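Local coordinates for O-succinylhomoserine sulfhydrylase (Mycobacterium tuberculosis, PDB 3NDN), which probably makes L-homocysteine from O-succinyl-L-homoserine and hydrogen sulfide with the help of pyridoxal 5'-phosphate, a step of methionine biosynthesis, at residues 100-103 and 107-110; 132-137 and 148-153; 173-178 and 203-208; 306-311 and 317-322; 346-349 and 355-358. All coordinates share one frame; numbering follows the deposited sequence.

Contacts 1 and 2 belong to the large cofactor-binding domain and meet where Val109 CG2 lies 4.1 Å from Cys133 SG. Contact 3, about 6 Å from the centre of the chain in space, touches contact 2 through Glu173 OE2, 3.9 Å from Cys133 SG. Contact 4 brings the C-terminal part of the chain against contact 3, with Pro175 CG 3.8 Å from Met322 CE. Contact 5 lies about 22 Å from contact 3 between centres and, like contacts 1 and 2, borders a second subunit. Pyridoxal phosphate is bound covalently, with Lys227 the predicted attachment point. The turn in contact 1 corresponds to one that meets its phosphate in relatives, and contact 3 lies at the cofactor end of the sheet, as in fold type I enzymes.

Contact 1: residues 100-103 and 107-110; sequences FATA and AAVF
The peptide plane joining Ala107 to Ala108 is the flat group that matters, and the side chain of Thr102 lies over one of its faces. Thr102 OG1 is 3.6 Å from Ala108 N, but it stands above the amide plane, not ahead of the N-H, so this is packing against the face. Thr102 CB and CG2 sit over the same face, and CG2 comes 4.0 Å from Ala108 CA. Ala107 O, at the edge of this peptide, is hydrogen-bonded to Thr111 OG1. The neighbouring methyls close the flanks: Ala107 CB touches Thr102 CB at 4.0 Å, and Ala108 CB approaches Thr102 OG1 to 3.8 Å. Ala103 adds a looser touch, its N being 4.3 Å from Ala107 CB.

In Thr102 the hydroxyl is tucked between the backbone N and the carbonyl carbon, chi1 69°. From there OG1 gives its hydrogen bond to Ser104 O, just beyond the strand, while still resting on the helix. The polar end is therefore satisfied inside an otherwise apolar patch. Ser104 OG in turn bonds Ala107 N, tying the turn to the first part of the helix. Ala107 also packs against Gly259 of a second subunit, and Ile240 on the neighbouring strand covers both Thr102 and Ala108.

Strand 98-102 passes through a short turn into helix 105-114, with alanines and one threonine between them. This is a strand-turn-helix corner of the large domain of fold type I pyridoxal phosphate enzymes; in related trans-sulfuration enzymes the equivalent turn meets the cofactor phosphate.

Contact 2: residues 132-137 and 148-153; sequences SCFVVC and TVFVDG
Phe150 reaches back from its strand to Phe134 and Cys137 on the preceding helix, within the beta-alpha-beta unit formed by strand 122-126, helix 131-143 and strand 147-151. Helix 132-137 and strand 148-151 run at 137° to each other, their axes 10.7 Å apart at closest approach, a separation that side chains have to fill.

Packing is tightest at the end of the Phe150 ring, where CZ meets both Phe134 CE1, at 3.6 Å, and Cys137 CB, at 3.9 Å. On the Cys137 side the contact is buried and rests on the sheet: Leu123 of the neighbouring strand backs both Cys137 and Thr148, and Ala125 touches Phe150.

The Phe134 side is more open to solvent, both phenylalanines being partly exposed. Phe134 trails its ring opposite the backbone N (chi1 -176°), which carries it across toward the strand. The two ring planes are not far from parallel, yet they have slid so far that they scarcely overlap, with 5.0 Å between centroids. Phe134 CE1 sits over the outer part of one face of Phe150; Thr148 CG2 of its own strand lies over the other.

A single polar link completes the contact: Thr148 OG1 donates to Cys137 O over 3.0 Å, lying in the carbonyl plane at a C=O...O angle of 156°.

Contact 3: residues 173-178 and 203-208; sequences ETPSNP and NVFATP
Just ahead of Pro175, which lies against the ring of Phe205, Thr174 makes a water-mediated link to the other segment. Its carbonyl O is 2.7 Å from a water that accepts from Ala206 N at 3.0 Å. Asn203 OD1 is also near this water, but that bond is long and weak. Both Thr174 O and Asn203 OD1 have a further partner in Gln211 NE2.

The peptide from Thr174 to Pro175 is cis, and the proline ring that follows is turned toward Phe205. The two side chains cross at about a right angle. Pro175 CB stands over one ring face in a CH-pi contact, 4.1 Å from the Phe205 centroid and 21° off the ring normal, displaced toward the rim. Pro175 CD comes 3.4 Å from Phe205 CD2, with CG almost as near. The aromatic ring reaches this place because Phe205 CG is anti to its own backbone N (chi1 -163°).

Ser176 directs its side chain elsewhere, to Ser181 N, and its O lies loosely by the ring, 4.0 Å from Phe205 CE1. Asn177 then turns to Arg394 through OD1, and a second cis peptide leads into Pro178, whose O accepts from the Thr330 hydroxyl.

These loops follow strands 169-173 and 198-202, which are parallel neighbours in the large-domain sheet, at the end where fold type I enzymes keep their cofactor. Direct contact between the two segments is thus apolar, proline against aromatic ring, and their polar link runs through one water that joins Thr174 O to Ala206 N, with a weak bond to Asn203 OD1.

Contact 4: residues 306-311 and 317-322; sequences YPYLPS and LAKRQM
Two successive bends, chi2 -73° and chi3 -78°, fold the chain of Lys319 back over the ring of Tyr308. They lay its CD on one face in a CH-pi contact, 4.0 Å from the ring centroid and nearer the rim than the middle. The closest approach of these two side chains is Lys319 CD to Tyr308 CZ, 3.6 Å, and NZ continues along the ring to 3.8 Å from Tyr308 CE1. The two side chains cross at roughly a right angle. At the ring edge the carbonyls of Ala318 and Met322 approach near the plane. The Tyr308 hydroxyl donates to Met322 O at 2.9 Å, from a position 35° out of the carbonyl plane. Deeper in, Pro307 CB rests 4.1 Å from Ala318 CB and 4.2 Å from Met322 SD. Pro307 O is buried against Ala318 CB, 3.4 Å away, and has no hydrogen-bonding partner.

The first segment makes a type I turn from Tyr306 to Leu309 after strand 301-305, at one end of the C-terminal domain's sheet. It meets helix 315-321 and the residue after it; Gln321 bonds Val183 and Ile185 near the start of helix 185-194, while Tyr306 packs on helix 277-296.

Contact 5: residues 346-349 and 355-358; sequences EVLD and DISN
Ile356 drives the end of its side chain at the backbone of Leu348. Its CG1 is anti to the carbonyl carbon (chi1 -59°) and the chain then runs on extended, with chi2 167°, which carries CD1 to the helix. There the methyl comes 3.7 Å from Leu348 O and 4.3 Å from Leu348 CB. The Leu348 side chain also packs on Val367 and His369. Asp349 sets off from the helix away from the strand, but its carboxylate comes round obliquely to the isoleucine tip, placing OD1 4.0 Å from Ile356 CD1. That oxygen is engaged by Ala59 N of a second subunit, so the methyl lies beside a carboxylate that is already held. Ser58 of that subunit packs on both Asp349 and Ile356.

Across the assembly, Asp355 faces another way and forms salt bridges with Arg33 and Arg38 of a third subunit. Within the chain, the contact places the end of helix 340-350 beside the short strand 355-356. This is an end strand of the C-terminal sheet within this chain, parallel to strand 366-368, and its Ile356 backbone bonds to the second subunit.

Contact 1: residues 100-103 and 107-110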
# COMPACT_ATOMS: atom_id res chain seq x y z
N PHE A 100 -15.89 -6.96 16.16
CA PHE A 100 -15.12 -7.88 15.32
C PHE A 100 -15.17 -7.42 13.85
O PHE A 100 -16.27 -7.23 13.31
CB PHE A 100 -15.65 -9.33 15.43
CG PHE A 100 -14.56 -10.39 15.34
CD1 PHE A 100 -14.29 -11.21 16.43
CD2 PHE A 100 -13.79 -10.52 14.19
CE1 PHE A 100 -13.26 -12.17 16.38
CE2 PHE A 100 -12.76 -11.49 14.12
CZ PHE A 100 -12.50 -12.31 15.22
N ALA A 101 -14.01 -7.24 13.22
CA ALA A 101 -13.91 -6.77 11.83
C ALA A 101 -14.08 -7.91 10.82
O ALA A 101 -13.68 -9.04 11.11
CB ALA A 101 -12.54 -6.06 11.59
N THR A 102 -14.64 -7.61 9.64
CA THR A 102 -14.88 -8.62 8.56
C THR A 102 -14.40 -8.13 7.16
O THR A 102 -14.04 -6.96 7.01
CB THR A 102 -16.38 -8.97 8.45
OG1 THR A 102 -17.10 -7.84 7.94
CG2 THR A 102 -17.00 -9.39 9.80
N ALA A 103 -14.43 -9.02 6.15
CA ALA A 103 -13.93 -8.70 4.79
C ALA A 103 -14.86 -7.75 4.00
O ALA A 103 -14.42 -7.09 3.06
CB ALA A 103 -13.70 -10.01 3.96
N ALA A 107 -20.38 -9.96 4.60
CA ALA A 107 -19.72 -10.88 5.54
C ALA A 107 -20.18 -10.61 6.99
O ALA A 107 -20.42 -11.57 7.73
CB ALA A 107 -18.22 -10.80 5.42
N ALA A 108 -20.32 -9.33 7.37
CA ALA A 108 -20.87 -8.98 8.69
C ALA A 108 -22.33 -9.45 8.86
O ALA A 108 -22.68 -10.01 9.88
CB ALA A 108 -20.75 -7.46 8.99
N VAL A 109 -23.17 -9.20 7.84
CA VAL A 109 -24.57 -9.62 7.86
C VAL A 109 -24.73 -11.15 7.98
O VAL A 109 -25.47 -11.63 8.86
CB VAL A 109 -25.35 -9.10 6.61
CG1 VAL A 109 -26.78 -9.66 6.58
CG2 VAL A 109 -25.36 -7.58 6.58
N PHE A 110 -24.04 -11.90 7.12
CA PHE A 110 -24.16 -13.37 7.12
C PHE A 110 -23.61 -13.99 8.42
O PHE A 110 -24.27 -14.83 9.04
CB PHE A 110 -23.52 -14.03 5.87
CG PHE A 110 -23.47 -15.53 5.96
CD1 PHE A 110 -24.63 -16.30 5.74
CD2 PHE A 110 -22.30 -16.18 6.37
CE1 PHE A 110 -24.61 -17.68 5.88
CE2 PHE A 110 -22.26 -17.56 6.51
CZ PHE A 110 -23.42 -18.33 6.27

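Contact 2: residues 132-137 and 148-153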
# COMPACT_ATOMS: atom_id res chain seq x y z
N SER A 132 -28.73 -8.43 -1.70
CA SER A 132 -27.97 -9.53 -1.10
C SER A 132 -28.43 -9.92 0.32
O SER A 132 -28.38 -11.10 0.67
CB SER A 132 -26.47 -9.23 -1.12
OG SER A 132 -25.93 -9.31 -2.43
N CYS A 133 -28.84 -8.95 1.13
CA CYS A 133 -29.43 -9.26 2.45
C CYS A 133 -30.71 -10.12 2.33
O CYS A 133 -30.92 -11.03 3.14
CB CYS A 133 -29.71 -8.00 3.28
SG CYS A 133 -28.22 -7.04 3.72
N PHE A 134 -31.55 -9.81 1.34
CA PHE A 134 -32.78 -10.59 1.09
C PHE A 134 -32.43 -12.03 0.67
O PHE A 134 -33.05 -12.97 1.17
CB PHE A 134 -33.70 -9.91 0.04
CG PHE A 134 -35.02 -10.64 -0.18
CD1 PHE A 134 -36.11 -10.42 0.68
CD2 PHE A 134 -35.18 -11.52 -1.25
CE1 PHE A 134 -37.33 -11.09 0.48
CE2 PHE A 134 -36.40 -12.21 -1.45
CZ PHE A 134 -37.47 -11.99 -0.58
N VAL A 135 -31.43 -12.19 -0.20
CA VAL A 135 -30.99 -13.52 -0.65
C VAL A 135 -30.48 -14.37 0.53
O VAL A 135 -30.78 -15.56 0.60
CB VAL A 135 -29.90 -13.45 -1.76
CG1 VAL A 135 -29.34 -14.84 -2.08
CG2 VAL A 135 -30.44 -12.79 -3.02
N VAL A 136 -29.74 -13.74 1.44
CA VAL A 136 -29.24 -14.40 2.66
C VAL A 136 -30.43 -14.90 3.53
O VAL A 136 -30.41 -16.03 4.00
CB VAL A 136 -28.32 -13.45 3.51
CG1 VAL A 136 -28.14 -13.97 4.94
CG2 VAL A 136 -26.95 -13.27 2.85
N CYS A 137 -31.45 -14.06 3.70
CA CYS A 137 -32.57 -14.38 4.60
C CYS A 137 -33.59 -15.36 3.98
O CYS A 137 -34.18 -16.19 4.69
CB CYS A 137 -33.28 -13.10 5.07
SG CYS A 137 -32.31 -12.00 6.19
N THR A 148 -37.50 -18.85 8.26
CA THR A 148 -37.59 -17.40 8.05
C THR A 148 -39.02 -16.96 7.73
O THR A 148 -39.67 -17.52 6.84
CB THR A 148 -36.62 -16.93 6.92
OG1 THR A 148 -35.28 -17.33 7.24
CG2 THR A 148 -36.68 -15.43 6.71
N VAL A 149 -39.50 -15.96 8.49
CA VAL A 149 -40.79 -15.32 8.26
C VAL A 149 -40.61 -13.82 7.95
O VAL A 149 -39.94 -13.11 8.70
CB VAL A 149 -41.71 -15.48 9.50
CG1 VAL A 149 -43.08 -14.85 9.26
CG2 VAL A 149 -41.86 -16.96 9.88
N PHE A 150 -41.23 -13.35 6.87
CA PHE A 150 -41.12 -11.95 6.45
C PHE A 150 -42.35 -11.13 6.87
O PHE A 150 -43.45 -11.66 6.92
CB PHE A 150 -40.90 -11.83 4.93
CG PHE A 150 -39.50 -12.20 4.48
CD1 PHE A 150 -38.43 -11.32 4.70
CD2 PHE A 150 -39.25 -13.39 3.82
CE1 PHE A 150 -37.14 -11.64 4.29
CE2 PHE A 150 -37.94 -13.73 3.40
CZ PHE A 150 -36.89 -12.84 3.63
N VAL A 151 -42.12 -9.86 7.22
CA VAL A 151 -43.19 -8.90 7.53
C VAL A 151 -42.96 -7.59 6.79
O VAL A 151 -41.83 -7.31 6.35
CB VAL A 151 -43.29 -8.58 9.05
CG1 VAL A 151 -43.63 -9.83 9.86
CG2 VAL A 151 -42.00 -7.92 9.57
N ASP A 152 -44.00 -6.78 6.64
CA ASP A 152 -43.83 -5.41 6.16
C ASP A 152 -43.31 -4.55 7.31
O ASP A 152 -43.99 -4.37 8.32
CB ASP A 152 -45.13 -4.82 5.60
CG ASP A 152 -45.65 -5.56 4.37
OD1 ASP A 152 -44.84 -5.98 3.50
OD2 ASP A 152 -46.88 -5.72 4.28
N GLY A 153 -42.09 -4.02 7.14
CA GLY A 153 -41.38 -3.31 8.21
C GLY A 153 -42.10 -2.18 8.92
O GLY A 153 -41.88 -1.97 10.13

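Contact 3: residues 173-178 and 203-208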
# COMPACT_ATOMS: atom_id res chain seq x y z
N GLU A 173 -33.42 -3.12 8.14
CA GLU A 173 -32.72 -1.85 7.83
C GLU A 173 -33.71 -0.69 7.99
O GLU A 173 -34.90 -0.85 7.68
CB GLU A 173 -32.24 -1.82 6.37
CG GLU A 173 -31.28 -2.94 5.94
CD GLU A 173 -31.24 -3.13 4.41
OE1 GLU A 173 -31.49 -2.14 3.66
OE2 GLU A 173 -30.95 -4.26 3.96
N THR A 174 -33.22 0.47 8.45
CA THR A 174 -34.03 1.71 8.47
C THR A 174 -33.14 2.96 8.39
O THR A 174 -32.13 3.05 9.09
CB THR A 174 -35.00 1.78 9.70
OG1 THR A 174 -35.83 2.95 9.60
CG2 THR A 174 -34.25 1.82 11.04
N PRO A 175 -33.45 3.89 7.47
CA PRO A 175 -34.46 3.83 6.39
C PRO A 175 -34.15 2.72 5.37
O PRO A 175 -33.01 2.24 5.34
CB PRO A 175 -34.34 5.19 5.70
CG PRO A 175 -33.66 6.11 6.72
CD PRO A 175 -32.72 5.18 7.46
N SER A 176 -35.14 2.34 4.55
CA SER A 176 -34.95 1.35 3.46
C SER A 176 -34.42 2.03 2.20
O SER A 176 -34.40 3.25 2.11
CB SER A 176 -36.25 0.59 3.15
OG SER A 176 -37.19 1.39 2.44
N ASN A 177 -33.99 1.23 1.23
CA ASN A 177 -33.41 1.76 0.00
C ASN A 177 -34.01 1.03 -1.20
O ASN A 177 -33.90 -0.18 -1.30
CB ASN A 177 -31.88 1.60 0.06
CG ASN A 177 -31.20 1.77 -1.29
OD1 ASN A 177 -31.54 2.66 -2.07
ND2 ASN A 177 -30.23 0.91 -1.56
N PRO A 178 -34.61 1.78 -2.15
CA PRO A 178 -34.57 3.23 -2.35
C PRO A 178 -35.77 4.05 -1.86
O PRO A 178 -35.70 5.27 -1.91
CB PRO A 178 -34.50 3.34 -3.87
CG PRO A 178 -35.36 2.18 -4.34
CD PRO A 178 -35.21 1.09 -3.31
N ASN A 203 -27.25 -0.60 9.96
CA ASN A 203 -27.28 0.86 10.12
C ASN A 203 -26.49 1.64 9.04
O ASN A 203 -26.04 2.77 9.29
CB ASN A 203 -26.78 1.25 11.53
CG ASN A 203 -27.23 2.64 11.96
OD1 ASN A 203 -28.35 3.06 11.66
ND2 ASN A 203 -26.36 3.37 12.66
N VAL A 204 -26.36 1.05 7.85
CA VAL A 204 -25.50 1.59 6.78
C VAL A 204 -25.98 2.94 6.20
O VAL A 204 -25.18 3.86 6.03
CB VAL A 204 -25.25 0.54 5.65
CG1 VAL A 204 -24.35 1.12 4.55
CG2 VAL A 204 -24.61 -0.72 6.23
N PHE A 205 -27.29 3.04 5.91
CA PHE A 205 -27.93 4.27 5.41
C PHE A 205 -27.69 5.50 6.32
O PHE A 205 -27.33 6.58 5.84
CB PHE A 205 -29.43 4.01 5.26
CG PHE A 205 -30.18 5.00 4.39
CD1 PHE A 205 -30.45 4.71 3.05
CD2 PHE A 205 -30.64 6.21 4.92
CE1 PHE A 205 -31.15 5.61 2.24
CE2 PHE A 205 -31.35 7.12 4.12
CZ PHE A 205 -31.61 6.81 2.78
N ALA A 206 -27.86 5.32 7.63
CA ALA A 206 -27.79 6.43 8.58
C ALA A 206 -26.39 6.82 9.10
O ALA A 206 -26.15 7.99 9.40
CB ALA A 206 -28.72 6.15 9.76
N THR A 207 -25.49 5.83 9.21
CA THR A 207 -24.19 5.96 9.90
C THR A 207 -24.37 6.15 11.42
O THR A 207 -25.44 6.58 11.87
CB THR A 207 -23.29 7.13 9.35
OG1 THR A 207 -23.63 8.36 10.01
CG2 THR A 207 -23.45 7.30 7.83
N PRO A 208 -23.32 5.85 12.22
CA PRO A 208 -23.38 6.06 13.69
C PRO A 208 -23.51 7.52 14.11
O PRO A 208 -23.76 7.82 15.29
CB PRO A 208 -22.05 5.47 14.20
CG PRO A 208 -21.20 5.23 13.01
CD PRO A 208 -22.11 5.10 11.82
O HOH W 1 -29.51 3.03 8.50

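Contact 4: residues 306-311 and 317-322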
# COMPACT_ATOMS: atom_id res chain seq x y z
N TYR A 306 -37.25 11.82 1.36
CA TYR A 306 -36.10 12.16 2.20
C TYR A 306 -36.66 12.32 3.62
O TYR A 306 -37.63 13.06 3.81
CB TYR A 306 -35.41 13.47 1.73
CG TYR A 306 -34.13 13.83 2.49
CD1 TYR A 306 -32.96 13.07 2.33
CD2 TYR A 306 -34.09 14.94 3.36
CE1 TYR A 306 -31.78 13.40 3.02
CE2 TYR A 306 -32.91 15.28 4.05
CZ TYR A 306 -31.77 14.50 3.88
OH TYR A 306 -30.62 14.82 4.59
N PRO A 307 -36.08 11.62 4.62
CA PRO A 307 -36.67 11.53 5.97
C PRO A 307 -36.81 12.85 6.74
O PRO A 307 -37.65 12.92 7.64
CB PRO A 307 -35.69 10.59 6.72
CG PRO A 307 -35.06 9.79 5.63
CD PRO A 307 -34.84 10.81 4.53
N TYR A 308 -36.00 13.86 6.42
CA TYR A 308 -36.06 15.15 7.11
C TYR A 308 -36.81 16.24 6.31
O TYR A 308 -36.76 17.43 6.63
CB TYR A 308 -34.66 15.61 7.57
CG TYR A 308 -34.38 15.44 9.07
CD1 TYR A 308 -33.89 16.50 9.82
CD2 TYR A 308 -34.67 14.24 9.74
CE1 TYR A 308 -33.65 16.38 11.19
CE2 TYR A 308 -34.42 14.10 11.13
CZ TYR A 308 -33.93 15.18 11.84
OH TYR A 308 -33.67 15.10 13.19
N LEU A 309 -37.49 15.80 5.25
CA LEU A 309 -38.48 16.63 4.54
C LEU A 309 -39.85 16.47 5.23
O LEU A 309 -40.33 15.35 5.37
CB LEU A 309 -38.54 16.19 3.07
CG LEU A 309 -39.02 17.13 1.97
CD1 LEU A 309 -38.22 18.44 1.94
CD2 LEU A 309 -38.95 16.40 0.61
N PRO A 310 -40.49 17.59 5.67
CA PRO A 310 -41.74 17.51 6.46
C PRO A 310 -42.91 16.74 5.83
O PRO A 310 -43.76 16.21 6.55
CB PRO A 310 -42.10 18.98 6.71
CG PRO A 310 -40.77 19.68 6.68
CD PRO A 310 -39.98 18.98 5.60
N SER A 311 -42.92 16.64 4.50
CA SER A 311 -43.91 15.83 3.77
C SER A 311 -43.72 14.30 3.79
O SER A 311 -44.58 13.58 3.28
CB SER A 311 -43.96 16.29 2.31
OG SER A 311 -42.69 16.13 1.71
N LEU A 317 -41.70 10.07 13.17
CA LEU A 317 -40.81 8.97 13.57
C LEU A 317 -39.34 9.24 13.23
O LEU A 317 -38.45 8.94 14.02
CB LEU A 317 -41.28 7.63 12.96
CG LEU A 317 -40.35 6.42 13.15
CD1 LEU A 317 -40.13 6.10 14.64
CD2 LEU A 317 -40.88 5.18 12.41
N ALA A 318 -39.10 9.80 12.05
CA ALA A 318 -37.73 10.21 11.65
C ALA A 318 -37.12 11.20 12.66
O ALA A 318 -35.94 11.05 13.05
CB ALA A 318 -37.74 10.81 10.25
N LYS A 319 -37.92 12.17 13.10
CA LYS A 319 -37.46 13.17 14.10
C LYS A 319 -37.23 12.56 15.49
O LYS A 319 -36.40 13.05 16.24
CB LYS A 319 -38.43 14.36 14.20
CG LYS A 319 -38.52 15.26 12.94
CD LYS A 319 -37.29 16.16 12.71
CE LYS A 319 -37.27 17.38 13.61
NZ LYS A 319 -36.10 18.27 13.31
N ARG A 320 -37.96 11.48 15.80
CA ARG A 320 -37.83 10.77 17.08
C ARG A 320 -36.52 9.97 17.19
O ARG A 320 -35.90 9.96 18.24
CB ARG A 320 -39.00 9.79 17.28
CG ARG A 320 -40.21 10.34 17.97
CD ARG A 320 -40.96 9.26 18.80
NE ARG A 320 -41.41 8.08 18.05
CZ ARG A 320 -42.47 8.04 17.23
NH1 ARG A 320 -43.20 9.13 17.01
NH2 ARG A 320 -42.81 6.91 16.63
N GLN A 321 -36.12 9.29 16.11
CA GLN A 321 -34.98 8.35 16.18
C GLN A 321 -33.72 8.70 15.35
O GLN A 321 -32.68 8.03 15.50
CB GLN A 321 -35.44 6.90 15.90
CG GLN A 321 -35.82 6.57 14.46
CD GLN A 321 -36.38 5.16 14.29
OE1 GLN A 321 -36.85 4.54 15.25
NE2 GLN A 321 -36.35 4.65 13.06
N MET A 322 -33.82 9.71 14.49
CA MET A 322 -32.67 10.19 13.69
C MET A 322 -32.37 11.66 13.98
O MET A 322 -33.29 12.44 14.27
CB MET A 322 -32.93 10.02 12.19
CG MET A 322 -33.45 8.66 11.74
SD MET A 322 -33.83 8.61 9.96
CE MET A 322 -32.17 8.55 9.24

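Contact 5: residues 346-349 and 355-358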
# COMPACT_ATOMS: atom_id res chain seq x y z
N GLU A 346 -33.11 9.78 -20.23
CA GLU A 346 -32.73 11.07 -20.80
C GLU A 346 -32.05 11.98 -19.76
O GLU A 346 -31.07 12.67 -20.06
CB GLU A 346 -33.98 11.77 -21.38
CG GLU A 346 -33.65 13.03 -22.19
CD GLU A 346 -34.89 13.80 -22.67
OE1 GLU A 346 -35.97 13.70 -22.03
OE2 GLU A 346 -34.76 14.51 -23.69
N VAL A 347 -32.58 11.96 -18.54
CA VAL A 347 -32.08 12.79 -17.43
C VAL A 347 -30.69 12.31 -16.98
O VAL A 347 -29.76 13.12 -16.83
CB VAL A 347 -33.08 12.80 -16.23
CG1 VAL A 347 -32.50 13.51 -15.01
CG2 VAL A 347 -34.42 13.45 -16.63
N LEU A 348 -30.54 11.01 -16.80
CA LEU A 348 -29.23 10.46 -16.42
C LEU A 348 -28.16 10.77 -17.47
O LEU A 348 -27.04 11.13 -17.12
CB LEU A 348 -29.31 8.95 -16.16
CG LEU A 348 -29.53 8.49 -14.71
CD1 LEU A 348 -30.84 9.01 -14.13
CD2 LEU A 348 -29.51 6.97 -14.69
N ASP A 349 -28.54 10.67 -18.75
CA ASP A 349 -27.60 10.87 -19.85
C ASP A 349 -27.19 12.33 -20.06
O ASP A 349 -26.20 12.60 -20.76
CB ASP A 349 -28.15 10.25 -21.15
CG ASP A 349 -28.17 8.72 -21.13
OD1 ASP A 349 -27.49 8.07 -20.30
OD2 ASP A 349 -28.87 8.15 -22.00
N ASP A 355 -21.60 11.31 -11.72
CA ASP A 355 -21.36 10.04 -12.46
C ASP A 355 -22.55 9.08 -12.36
O ASP A 355 -23.20 9.02 -11.32
CB ASP A 355 -20.13 9.27 -11.89
CG ASP A 355 -18.79 10.00 -12.09
OD1 ASP A 355 -18.44 10.36 -13.23
OD2 ASP A 355 -18.04 10.14 -11.09
N ILE A 356 -22.79 8.29 -13.41
CA ILE A 356 -23.80 7.18 -13.38
C ILE A 356 -23.14 5.95 -12.72
O ILE A 356 -22.19 5.40 -13.26
CB ILE A 356 -24.32 6.83 -14.82
CG1 ILE A 356 -24.97 8.04 -15.49
CG2 ILE A 356 -25.31 5.63 -14.80
CD1 ILE A 356 -25.21 7.86 -17.00
N SER A 357 -23.65 5.53 -11.56
CA SER A 357 -23.04 4.45 -10.74
C SER A 357 -24.00 4.01 -9.63
O SER A 357 -24.76 4.83 -9.11
CB SER A 357 -21.72 4.92 -10.12
OG SER A 357 -21.03 3.88 -9.45
N ASN A 358 -23.93 2.74 -9.24
CA ASN A 358 -24.85 2.18 -8.22
C ASN A 358 -24.40 2.26 -6.74
O ASN A 358 -25.13 1.81 -5.83
CB ASN A 358 -25.18 0.73 -8.59
CG ASN A 358 -26.39 0.20 -7.84
OD1 ASN A 358 -27.52 0.69 -8.03
ND2 ASN A 358 -26.17 -0.79 -6.98